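Local coordinates for protein cytochrome P450 reductase (Amycolatopsis methanolica 239, PDB 5OGX) that transfers electrons from NADH through FAD and a [2Fe-2S] cluster to the cytochrome P450 GcoA, which O-demethylates guaiacol and other lignin-derived aromatics, at residues Ser150-His164 and Thr217-Ala229. Numbering follows the deposited sequence.
Sequences SLANTADEDKVLELH and TGLAPLVGIARTA. With FAD (flavin-adenine dinucleotide), chain B.
Thr154 lays its CG2 methyl over the centre of one face of the Arg227 guanidinium, while Ala152 O and Glu157 OE2 are met at the edge of that flat group and Glu157 OE1 is tilted from its plane. In the conformer described here, Arg227 grips the Glu157 carboxylate end-on, NH1 to OE1 at 3.0 Å and NH2 to OE2 also at 3.0 Å. The carboxylate and guanidinium planes are turned 49° apart. The Arg227 side chain bends at chi3 (-76°), which brings Arg227 NH1 to Ala152 O as well, at 2.9 Å. Glu157 OE1 also accepts from Thr154 N, on the same face of the carboxylate as Arg227 NH1, and this ties the salt bridge into the Thr154-Glu157 type I turn. An alanine in place of Glu157 would probably leave the Arg227 charge without its mate and Thr154 N without this acceptor. One water joins Thr228 OG1 to Ala155 N. Nearer the flavin the backbones close up: Ala152 CA meets Ala220 O at 3.3 Å and Pro221 CA meets Leu151 O at 3.4 Å, both CA-H...O contacts. At Gly224 a side chain would run into Asn153 O. The His164 ring packs against Ala220 CB, its NE2 bonded in the ring plane to Glu162 OE2, and FAD N3 donates a hydrogen bond to His164 O at 2.7 Å. Ser150 N donates to flavin O4, and Thr217 OG1 bonds weakly to O2. The contact thus joins the FAD and NAD domains of this ferredoxin reductase-type module at the isoalloxazine, with helix 219-232 packed between the loop before strand 160-166 and strands 210-215 and 238-244, beside helix 253-262.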
loop_
_atom_site.group_PDB
_atom_site.type_symbol
_atom_site.label_atom_id
_atom_site.label_comp_id
_atom_site.label_asym_id
_atom_site.label_seq_id
_atom_site.Cartn_x
_atom_site.Cartn_y
_atom_site.Cartn_z
ATOM N N SER A 150 -4.908 2.595 -1.746
ATOM C CA SER A 150 -4.192 1.663 -2.609
ATOM C C SER A 150 -4.825 1.588 -3.991
ATOM O O SER A 150 -6.048 1.666 -4.139
ATOM C CB SER A 150 -4.219 0.262 -1.996
ATOM O OG SER A 150 -3.619 0.239 -0.725
ATOM N N LEU A 151 -3.977 1.385 -5.001
ATOM C CA LEU A 151 -4.457 1.135 -6.354
ATOM C C LEU A 151 -4.842 -0.327 -6.498
ATOM O O LEU A 151 -4.084 -1.218 -6.106
ATOM C CB LEU A 151 -3.384 1.506 -7.383
ATOM C CG LEU A 151 -2.958 2.982 -7.397
ATOM C CD1 LEU A 151 -1.894 3.186 -8.459
ATOM C CD2 LEU A 151 -4.159 3.894 -7.682
ATOM N N ALA A 152 -6.022 -0.575 -7.064
ATOM C CA ALA A 152 -6.375 -1.926 -7.489
ATOM C C ALA A 152 -5.847 -2.241 -8.882
ATOM O O ALA A 152 -5.995 -3.382 -9.355
ATOM C CB ALA A 152 -7.906 -2.102 -7.455
ATOM N N ASN A 153 -5.229 -1.261 -9.536
ATOM C CA ASN A 153 -4.854 -1.334 -10.948
ATOM C C ASN A 153 -3.710 -2.293 -11.213
ATOM O O ASN A 153 -2.774 -2.418 -10.419
ATOM C CB ASN A 153 -4.373 0.022 -11.445
ATOM C CG ASN A 153 -5.406 1.087 -11.304
ATOM O OD1 ASN A 153 -5.886 1.376 -10.204
ATOM N ND2 ASN A 153 -5.758 1.690 -12.417
ATOM N N THR A 154 -3.740 -2.892 -12.402
ATOM C CA THR A 154 -2.490 -3.353 -12.983
ATOM C C THR A 154 -1.824 -2.184 -13.704
ATOM O O THR A 154 -2.455 -1.166 -13.999
ATOM C CB THR A 154 -2.720 -4.528 -13.939
ATOM O OG1 THR A 154 -3.765 -4.201 -14.858
ATOM C CG2 THR A 154 -3.134 -5.769 -13.157
ATOM N N ALA A 155 -0.521 -2.322 -13.951
ATOM C CA ALA A 155 0.266 -1.184 -14.419
ATOM C C ALA A 155 -0.155 -0.713 -15.803
ATOM O O ALA A 155 0.089 0.449 -16.152
ATOM C CB ALA A 155 1.757 -1.536 -14.413
ATOM N N ASP A 156 -0.791 -1.579 -16.593
ATOM C CA ASP A 156 -1.275 -1.179 -17.905
ATOM C C ASP A 156 -2.539 -0.332 -17.824
ATOM O O ASP A 156 -2.877 0.350 -18.800
ATOM C CB ASP A 156 -1.549 -2.419 -18.755
ATOM C CG ASP A 156 -2.608 -3.303 -18.140
ATOM O OD1 ASP A 156 -2.367 -3.819 -17.032
ATOM O OD2 ASP A 156 -3.700 -3.447 -18.730
ATOM N N GLU A 157 -3.267 -0.400 -16.711
ATOM C CA GLU A 157 -4.450 0.434 -16.499
ATOM C C GLU A 157 -3.980 1.776 -15.939
ATOM O O GLU A 157 -4.120 2.082 -14.753
ATOM C CB GLU A 157 -5.433 -0.271 -15.568
ATOM C CG GLU A 157 -5.856 -1.656 -16.074
ATOM C CD GLU A 157 -6.609 -2.498 -15.039
ATOM O OE1 GLU A 157 -6.396 -2.326 -13.816
ATOM O OE2 GLU A 157 -7.413 -3.361 -15.460
ATOM N N ASP A 158 -3.353 2.569 -16.812
ATOM C CA ASP A 158 -2.558 3.690 -16.317
ATOM C C ASP A 158 -3.253 5.039 -16.436
ATOM O O ASP A 158 -2.656 6.054 -16.070
ATOM C CB ASP A 158 -1.184 3.742 -17.017
ATOM C CG ASP A 158 -1.276 3.813 -18.528
ATOM O OD1 ASP A 158 -2.385 3.987 -19.081
ATOM O OD2 ASP A 158 -0.208 3.698 -19.171
ATOM N N LYS A 159 -4.495 5.077 -16.912
ATOM C CA LYS A 159 -5.208 6.335 -17.070
ATOM C C LYS A 159 -6.428 6.474 -16.178
ATOM O O LYS A 159 -6.964 7.582 -16.063
ATOM C CB LYS A 159 -5.643 6.521 -18.533
ATOM C CG LYS A 159 -4.505 6.877 -19.467
ATOM C CD LYS A 159 -4.278 8.376 -19.494
ATOM C CE LYS A 159 -5.168 9.038 -20.531
ATOM N NZ LYS A 159 -5.293 10.497 -20.296
ATOM N N VAL A 160 -6.892 5.399 -15.553
ATOM C CA VAL A 160 -8.050 5.454 -14.670
ATOM C C VAL A 160 -7.669 4.701 -13.408
ATOM O O VAL A 160 -7.528 3.470 -13.436
ATOM C CB VAL A 160 -9.303 4.846 -15.311
ATOM C CG1 VAL A 160 -10.456 4.862 -14.316
ATOM C CG2 VAL A 160 -9.683 5.601 -16.599
ATOM N N LEU A 161 -7.485 5.428 -12.309
ATOM C CA LEU A 161 -7.091 4.797 -11.056
ATOM C C LEU A 161 -8.317 4.230 -10.352
ATOM O O LEU A 161 -9.372 4.865 -10.312
ATOM C CB LEU A 161 -6.375 5.809 -10.155
ATOM C CG LEU A 161 -5.198 6.563 -10.788
ATOM C CD1 LEU A 161 -4.591 7.537 -9.766
ATOM C CD2 LEU A 161 -4.112 5.620 -11.333
ATOM N N GLU A 162 -8.181 3.022 -9.809
ATOM C CA GLU A 162 -9.285 2.335 -9.140
ATOM C C GLU A 162 -8.980 2.227 -7.653
ATOM O O GLU A 162 -8.005 1.571 -7.269
ATOM C CB GLU A 162 -9.519 0.941 -9.730
ATOM C CG GLU A 162 -10.631 0.178 -9.021
ATOM C CD GLU A 162 -10.793 -1.241 -9.543
ATOM O OE1 GLU A 162 -10.074 -1.594 -10.489
ATOM O OE2 GLU A 162 -11.631 -1.988 -9.000
ATOM N N LEU A 163 -9.837 2.829 -6.823
ATOM C CA LEU A 163 -9.707 2.780 -5.370
ATOM C C LEU A 163 -10.898 2.039 -4.776
ATOM O O LEU A 163 -12.022 2.137 -5.285
ATOM C CB LEU A 163 -9.642 4.203 -4.764
ATOM C CG LEU A 163 -8.748 5.205 -5.490
ATOM C CD1 LEU A 163 -8.852 6.593 -4.837
ATOM C CD2 LEU A 163 -7.316 4.720 -5.470
ATOM N N HIS A 164 -10.651 1.309 -3.685
ATOM C CA HIS A 164 -11.707 0.680 -2.888
ATOM C C HIS A 164 -11.678 1.315 -1.509
ATOM O O HIS A 164 -10.700 1.153 -0.778
ATOM C CB HIS A 164 -11.504 -0.836 -2.755
ATOM C CG HIS A 164 -11.394 -1.554 -4.062
ATOM N ND1 HIS A 164 -11.054 -2.887 -4.141
ATOM C CD2 HIS A 164 -11.578 -1.132 -5.338
ATOM C CE1 HIS A 164 -11.032 -3.257 -5.411
ATOM N NE2 HIS A 164 -11.351 -2.214 -6.158
ATOM N N THR A 217 -11.115 -3.453 2.851
ATOM C CA THR A 217 -10.617 -2.914 1.590
ATOM C C THR A 217 -9.108 -3.094 1.425
ATOM O O THR A 217 -8.565 -2.650 0.408
ATOM C CB THR A 217 -10.980 -1.438 1.455
ATOM O OG1 THR A 217 -10.680 -0.782 2.692
ATOM C CG2 THR A 217 -12.482 -1.278 1.134
ATOM N N GLY A 218 -8.441 -3.760 2.368
ATOM C CA GLY A 218 -7.102 -4.288 2.143
ATOM C C GLY A 218 -7.028 -5.210 0.935
ATOM O O GLY A 218 -5.936 -5.529 0.448
ATOM N N LEU A 219 -8.195 -5.643 0.434
ATOM C CA LEU A 219 -8.241 -6.372 -0.831
ATOM C C LEU A 219 -7.663 -5.566 -1.995
ATOM O O LEU A 219 -7.110 -6.146 -2.934
ATOM C CB LEU A 219 -9.699 -6.765 -1.139
ATOM C CG LEU A 219 -10.019 -7.554 -2.405
ATOM C CD1 LEU A 219 -9.216 -8.849 -2.448
ATOM C CD2 LEU A 219 -11.532 -7.850 -2.492
ATOM N N ALA A 220 -7.784 -4.240 -1.969
ATOM C CA ALA A 220 -7.546 -3.459 -3.182
ATOM C C ALA A 220 -6.179 -3.702 -3.825
ATOM O O ALA A 220 -6.130 -4.066 -5.006
ATOM C CB ALA A 220 -7.742 -1.963 -2.902
ATOM N N PRO A 221 -5.045 -3.518 -3.129
ATOM C CA PRO A 221 -3.761 -3.718 -3.817
ATOM C C PRO A 221 -3.543 -5.167 -4.184
ATOM O O PRO A 221 -2.800 -5.462 -5.128
ATOM C CB PRO A 221 -2.721 -3.241 -2.790
ATOM C CG PRO A 221 -3.370 -3.528 -1.470
ATOM C CD PRO A 221 -4.839 -3.185 -1.701
ATOM N N LEU A 222 -4.187 -6.083 -3.464
ATOM C CA LEU A 222 -4.016 -7.498 -3.765
ATOM C C LEU A 222 -4.643 -7.857 -5.105
ATOM O O LEU A 222 -4.187 -8.792 -5.773
ATOM C CB LEU A 222 -4.621 -8.332 -2.646
ATOM C CG LEU A 222 -4.185 -8.007 -1.223
ATOM C CD1 LEU A 222 -4.944 -8.926 -0.284
ATOM C CD2 LEU A 222 -2.675 -8.174 -1.011
ATOM N N VAL A 223 -5.672 -7.118 -5.516
ATOM C CA VAL A 223 -6.252 -7.329 -6.838
ATOM C C VAL A 223 -5.213 -7.048 -7.914
ATOM O O VAL A 223 -5.024 -7.841 -8.846
ATOM C CB VAL A 223 -7.505 -6.452 -7.015
ATOM C CG1 VAL A 223 -8.037 -6.594 -8.445
ATOM C CG2 VAL A 223 -8.549 -6.817 -5.978
ATOM N N GLY A 224 -4.492 -5.932 -7.784
ATOM C CA GLY A 224 -3.487 -5.618 -8.788
ATOM C C GLY A 224 -2.298 -6.563 -8.728
ATOM O O GLY A 224 -1.767 -6.985 -9.764
ATOM N N ILE A 225 -1.858 -6.900 -7.518
ATOM C CA ILE A 225 -0.712 -7.793 -7.365
ATOM C C ILE A 225 -1.039 -9.185 -7.905
ATOM O O ILE A 225 -0.240 -9.792 -8.624
ATOM C CB ILE A 225 -0.264 -7.846 -5.893
ATOM C CG1 ILE A 225 0.367 -6.506 -5.490
ATOM C CG2 ILE A 225 0.741 -8.984 -5.686
ATOM C CD1 ILE A 225 0.373 -6.275 -3.994
ATOM N N ALA A 226 -2.205 -9.725 -7.536
ATOM C CA ALA A 226 -2.574 -11.066 -7.992
ATOM C C ALA A 226 -2.692 -11.126 -9.511
ATOM O O ALA A 226 -2.201 -12.068 -10.145
ATOM C CB ALA A 226 -3.891 -11.500 -7.346
ATOM N N ARG A 227 -3.353 -10.134 -10.113
ATOM C CA ARG A 227 -3.481 -10.133 -11.567
ATOM C C ARG A 227 -2.122 -10.012 -12.240
ATOM O O ARG A 227 -1.871 -10.648 -13.269
ATOM C CB ARG A 227 -4.401 -9.000 -12.014
ATOM C CG ARG A 227 -5.860 -9.225 -11.685
ATOM C CD ARG A 227 -6.733 -8.217 -12.420
ATOM N NE ARG A 227 -6.706 -6.884 -11.820
ATOM C CZ ARG A 227 -6.967 -5.763 -12.493
ATOM N NH1 ARG A 227 -6.938 -4.582 -11.876
ATOM N NH2 ARG A 227 -7.249 -5.823 -13.786
ATOM N N THR A 228 -1.235 -9.187 -11.683
ATOM C CA THR A 228 0.094 -9.055 -12.269
ATOM C C THR A 228 0.871 -10.360 -12.168
ATOM O O THR A 228 1.539 -10.768 -13.126
ATOM C CB THR A 228 0.860 -7.923 -11.576
ATOM O OG1 THR A 228 0.096 -6.708 -11.701
ATOM C CG2 THR A 228 2.237 -7.754 -12.218
ATOM N N ALA A 229 0.790 -11.030 -11.014
ATOM C CA ALA A 229 1.547 -12.261 -10.822
ATOM C C ALA A 229 1.052 -13.341 -11.762
ATOM O O ALA A 229 1.842 -14.141 -12.274
ATOM C CB ALA A 229 1.424 -12.730 -9.370
HETATM P PA FAD B . -10.103 9.610 10.228
HETATM O O1A FAD B . -10.783 10.954 10.331
HETATM O O2A FAD B . -8.604 9.689 10.069
HETATM O O5B FAD B . -10.425 8.689 11.558
HETATM C C5B FAD B . -11.626 8.897 12.266
HETATM C C4B FAD B . -11.515 8.118 13.609
HETATM O O4B FAD B . -11.601 6.836 13.379
HETATM C C3B FAD B . -10.127 8.336 14.236
HETATM O O3B FAD B . -10.255 8.378 15.586
HETATM C C2B FAD B . -9.308 7.109 13.769
HETATM O O2B FAD B . -8.162 6.829 14.686
HETATM C C1B FAD B . -10.186 6.141 13.733
HETATM N N9A FAD B . -9.952 5.236 12.637
HETATM C C8A FAD B . -9.222 5.481 11.541
HETATM N N7A FAD B . -9.283 4.396 10.757
HETATM C C5A FAD B . -10.064 3.490 11.372
HETATM C C6A FAD B . -10.451 2.223 11.004
HETATM N N6A FAD B . -10.248 1.308 9.896
HETATM N N1A FAD B . -11.246 1.515 11.795
HETATM C C2A FAD B . -11.675 2.038 12.971
HETATM N N3A FAD B . -11.299 3.288 13.342
HETATM C C4A FAD B . -10.488 4.007 12.529
HETATM N N1 FAD B . -8.358 2.786 3.353
HETATM C C2 FAD B . -9.301 2.245 2.382
HETATM O O2 FAD B . -10.465 2.265 2.606
HETATM N N3 FAD B . -8.795 1.698 1.114
HETATM C C4 FAD B . -7.404 1.644 0.789
HETATM O O4 FAD B . -7.032 1.180 -0.237
HETATM C C4X FAD B . -6.457 2.183 1.814
HETATM N N5 FAD B . -5.059 2.173 1.513
HETATM C C5X FAD B . -4.147 2.689 2.530
HETATM C C6 FAD B . -2.776 2.621 2.264
HETATM C C7 FAD B . -1.918 3.122 3.246
HETATM C C7M FAD B . -0.467 2.989 2.783
HETATM C C8 FAD B . -2.405 3.664 4.433
HETATM C C8M FAD B . -1.391 4.196 5.438
HETATM C C9 FAD B . -3.770 3.718 4.698
HETATM C C9A FAD B . -4.629 3.218 3.739
HETATM N N10 FAD B . -6.072 3.282 4.029
HETATM C C10 FAD B . -6.956 2.739 3.053
HETATM C "C1'" FAD B . -6.584 3.911 5.259
HETATM C "C2'" FAD B . -7.000 5.353 4.741
HETATM O "O2'" FAD B . -5.911 6.131 4.262
HETATM C "C3'" FAD B . -7.720 6.223 5.795
HETATM O "O3'" FAD B . -6.979 6.168 6.980
HETATM C "C4'" FAD B . -9.150 5.719 6.062
HETATM O "O4'" FAD B . -9.922 5.833 4.897
HETATM C "C5'" FAD B . -9.826 6.532 7.187
HETATM O "O5'" FAD B . -9.620 7.912 6.951
HETATM P P FAD B . -10.740 8.988 7.478
HETATM O O1P FAD B . -10.202 10.368 7.212
HETATM O O2P FAD B . -12.104 8.679 6.906
HETATM O O3P FAD B . -10.840 8.707 9.089
HETATM O O HOH W 1 0.820 -4.804 -13.469
#